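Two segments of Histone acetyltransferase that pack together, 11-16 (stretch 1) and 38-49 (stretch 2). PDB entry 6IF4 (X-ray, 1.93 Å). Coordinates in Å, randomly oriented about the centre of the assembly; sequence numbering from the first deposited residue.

Stretch 1 11-16: YATLHE
Stretch 2 (38-49) YVHYVEQDSRMD

Two strands that cross nearly at right angles cannot share a ladder of backbone hydrogen bonds, so their union depends on side chains, and a single tyrosine can supply most of the chemistry. In this histone acetyltransferase, the axes of strand 11-13 and strand 38-41 approach to 8.4 Å with 99° between their N-to-C directions; the nearest CA atoms are those of Ala-12 and Val-39, 7.6 Å apart. The backbone is extended (phi/psi -129/137 at Ala-12, -102/144 at Val-39), both CA-to-CB bonds point toward the other stretch, as alternate residues of a strand do, and Ala-12 CB meets Val-39 CG2 at 4.2 Å, with Val-39 in the m rotamer.

Tyr-41 ends its strand (-78/125) and opens a type I turn through Val-42 (-62/-34) and Glu-43 (-112/32), closed by Gln-44 N to Tyr-41 O at 3.1 Å. Its chi1 of -62° (m) and chi2 of -88° carry the ring along stretch 1, where Tyr-41 OH donates a hydrogen bond to Thr-13 O at 2.7 Å. That carbonyl lies near the ring plane, as the hydroxyl's geometry favours, while the CA-to-CB bond of Thr-13 points away; its chi1 is 60° (p). Tyr-41 CE1 also touches Ala-12 CB at 3.8 Å.

Leu-14 (-155/107) points toward stretch 2 and covers one face of the same ring. With chi1 167° (t) and chi2 63° (p), Leu-14 CD2 stands 3.9 Å from the Tyr-41 ring centroid, only 5° off the normal, a CH-pi contact; Leu-14 CB approaches Tyr-41 CE1 at 3.5 Å. Leu-14 CD1 lies 3.8 Å from Met-48 CE, and Leu-14 CD2 is almost as near. Met-48 belongs to the 3-10 segment 46-48, anchored by Met-48 N to Asp-45 O at 2.8 Å, and its m, m, m side chain brings CE to Leu-14. Thus one aromatic ring joins polar and apolar contacts within 288 Å² of buried surface.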

# COMPACT_ATOMS: atom_id res chain seq x y z
N TYR B 11 4.79 -5.71 0.58
CA TYR B 11 4.92 -5.58 2.02
C TYR B 11 4.65 -4.12 2.37
O TYR B 11 5.14 -3.21 1.70
CB TYR B 11 6.31 -5.97 2.50
CG TYR B 11 6.60 -7.46 2.48
CD1 TYR B 11 6.01 -8.31 3.41
CD2 TYR B 11 7.45 -8.01 1.53
CE1 TYR B 11 6.27 -9.67 3.39
CE2 TYR B 11 7.72 -9.36 1.51
CZ TYR B 11 7.13 -10.19 2.44
OH TYR B 11 7.39 -11.54 2.41
N ALA B 12 3.85 -3.91 3.41
CA ALA B 12 3.47 -2.57 3.82
C ALA B 12 3.73 -2.40 5.31
O ALA B 12 3.45 -3.30 6.10
CB ALA B 12 1.99 -2.28 3.51
N THR B 13 4.28 -1.25 5.68
CA THR B 13 4.48 -0.98 7.09
C THR B 13 3.14 -0.77 7.78
O THR B 13 2.18 -0.24 7.21
CB THR B 13 5.37 0.26 7.29
OG1 THR B 13 4.75 1.40 6.69
CG2 THR B 13 6.74 0.03 6.68
N LEU B 14 3.09 -1.18 9.04
CA LEU B 14 1.91 -0.96 9.87
C LEU B 14 2.41 -0.96 11.31
O LEU B 14 2.77 -2.01 11.84
CB LEU B 14 0.87 -2.06 9.65
CG LEU B 14 -0.28 -2.14 10.66
CD1 LEU B 14 -1.12 -0.88 10.61
CD2 LEU B 14 -1.14 -3.37 10.39
N HIS B 15 2.45 0.23 11.92
CA HIS B 15 3.03 0.39 13.24
C HIS B 15 4.47 -0.12 13.27
O HIS B 15 4.84 -0.97 14.08
CB HIS B 15 2.16 -0.27 14.30
CG HIS B 15 0.76 0.26 14.34
ND1 HIS B 15 -0.35 -0.52 14.09
CD2 HIS B 15 0.29 1.51 14.58
CE1 HIS B 15 -1.44 0.21 14.19
NE2 HIS B 15 -1.08 1.45 14.48
N GLU B 16 5.27 0.42 12.35
CA GLU B 16 6.70 0.16 12.24
C GLU B 16 7.02 -1.32 12.00
O GLU B 16 8.13 -1.77 12.30
CB GLU B 16 7.47 0.67 13.47
CG GLU B 16 7.07 2.05 14.01
CD GLU B 16 6.07 1.98 15.15
OE1 GLU B 16 6.44 1.53 16.25
OE2 GLU B 16 4.92 2.45 14.97
N TYR B 38 -3.98 2.47 -1.80
CA TYR B 38 -4.88 1.96 -0.77
C TYR B 38 -4.55 0.48 -0.59
O TYR B 38 -4.86 -0.34 -1.46
CB TYR B 38 -6.34 2.14 -1.18
CG TYR B 38 -7.31 1.97 -0.04
CD1 TYR B 38 -7.28 2.82 1.06
CD2 TYR B 38 -8.25 0.94 -0.05
CE1 TYR B 38 -8.16 2.66 2.11
CE2 TYR B 38 -9.14 0.78 1.00
CZ TYR B 38 -9.09 1.64 2.08
OH TYR B 38 -9.97 1.48 3.12
N VAL B 39 -3.91 0.16 0.52
CA VAL B 39 -3.39 -1.18 0.74
C VAL B 39 -4.33 -1.93 1.67
O VAL B 39 -4.95 -1.34 2.57
CB VAL B 39 -1.95 -1.14 1.31
CG1 VAL B 39 -1.12 -0.10 0.57
CG2 VAL B 39 -1.95 -0.88 2.81
N HIS B 40 -4.48 -3.22 1.42
CA HIS B 40 -5.18 -4.12 2.32
C HIS B 40 -4.17 -5.10 2.90
O HIS B 40 -3.44 -5.76 2.15
CB HIS B 40 -6.30 -4.87 1.60
CG HIS B 40 -6.88 -6.00 2.39
ND1 HIS B 40 -7.59 -5.80 3.56
CD2 HIS B 40 -6.86 -7.34 2.19
CE1 HIS B 40 -7.98 -6.97 4.04
NE2 HIS B 40 -7.54 -7.92 3.23
N TYR B 41 -4.12 -5.19 4.23
CA TYR B 41 -3.22 -6.13 4.88
C TYR B 41 -3.87 -7.50 4.80
O TYR B 41 -5.02 -7.70 5.21
CB TYR B 41 -2.95 -5.73 6.32
CG TYR B 41 -2.26 -4.39 6.41
CD1 TYR B 41 -0.87 -4.30 6.37
CD2 TYR B 41 -3.00 -3.22 6.52
CE1 TYR B 41 -0.24 -3.07 6.45
CE2 TYR B 41 -2.38 -2.00 6.59
CZ TYR B 41 -1.01 -1.93 6.56
OH TYR B 41 -0.40 -0.70 6.63
N VAL B 42 -3.11 -8.45 4.25
CA VAL B 42 -3.65 -9.75 3.87
C VAL B 42 -4.20 -10.52 5.06
O VAL B 42 -5.20 -11.23 4.93
CB VAL B 42 -2.54 -10.51 3.13
CG1 VAL B 42 -2.71 -11.97 3.30
CG2 VAL B 42 -2.52 -10.10 1.66
N GLU B 43 -3.59 -10.37 6.23
CA GLU B 43 -4.03 -11.06 7.43
C GLU B 43 -4.61 -10.10 8.46
O GLU B 43 -4.50 -10.32 9.67
CB GLU B 43 -2.89 -11.87 8.02
CG GLU B 43 -2.44 -13.00 7.10
CD GLU B 43 -1.76 -14.13 7.84
OE1 GLU B 43 -2.47 -15.07 8.27
OE2 GLU B 43 -0.52 -14.08 7.99
N GLN B 44 -5.22 -9.01 7.99
CA GLN B 44 -5.97 -8.11 8.85
C GLN B 44 -7.34 -7.82 8.25
O GLN B 44 -7.57 -7.99 7.05
CB GLN B 44 -5.22 -6.79 9.08
CG GLN B 44 -3.78 -6.96 9.54
CD GLN B 44 -3.64 -6.92 11.05
OE1 GLN B 44 -4.49 -6.38 11.75
NE2 GLN B 44 -2.55 -7.50 11.55
N ASP B 45 -8.25 -7.38 9.11
CA ASP B 45 -9.58 -6.97 8.67
C ASP B 45 -9.49 -5.73 7.79
O ASP B 45 -8.57 -4.91 7.91
CB ASP B 45 -10.47 -6.69 9.88
CG ASP B 45 -11.91 -6.42 9.49
OD1 ASP B 45 -12.22 -5.26 9.15
OD2 ASP B 45 -12.72 -7.36 9.54
N SER B 46 -10.46 -5.60 6.87
CA SER B 46 -10.59 -4.41 6.03
C SER B 46 -10.48 -3.11 6.82
O SER B 46 -10.04 -2.09 6.27
CB SER B 46 -11.92 -4.45 5.27
OG SER B 46 -11.96 -5.52 4.35
N ARG B 47 -10.91 -3.11 8.08
CA ARG B 47 -10.78 -1.92 8.91
C ARG B 47 -9.36 -1.37 8.94
O ARG B 47 -9.17 -0.15 9.08
CB ARG B 47 -11.29 -2.21 10.32
CG ARG B 47 -12.80 -2.42 10.37
CD ARG B 47 -13.27 -2.82 11.75
NE ARG B 47 -12.51 -3.95 12.28
CZ ARG B 47 -12.96 -5.19 12.33
NH1 ARG B 47 -14.18 -5.48 11.90
NH2 ARG B 47 -12.18 -6.15 12.82
N MET B 48 -8.36 -2.23 8.81
CA MET B 48 -6.97 -1.80 8.86
C MET B 48 -6.47 -1.23 7.53
O MET B 48 -5.33 -0.75 7.48
CB MET B 48 -6.07 -2.96 9.29
CG MET B 48 -6.46 -3.54 10.64
SD MET B 48 -6.25 -2.34 11.97
CE MET B 48 -4.50 -2.01 11.87
N ASP B 49 -7.29 -1.31 6.50
CA ASP B 49 -6.94 -0.76 5.18
C ASP B 49 -6.59 0.73 5.29
O ASP B 49 -7.26 1.45 6.02
CB ASP B 49 -8.05 -0.94 4.17
CG ASP B 49 -8.41 -2.38 3.90
OD1 ASP B 49 -7.78 -3.25 4.41
OD2 ASP B 49 -9.27 -2.57 3.15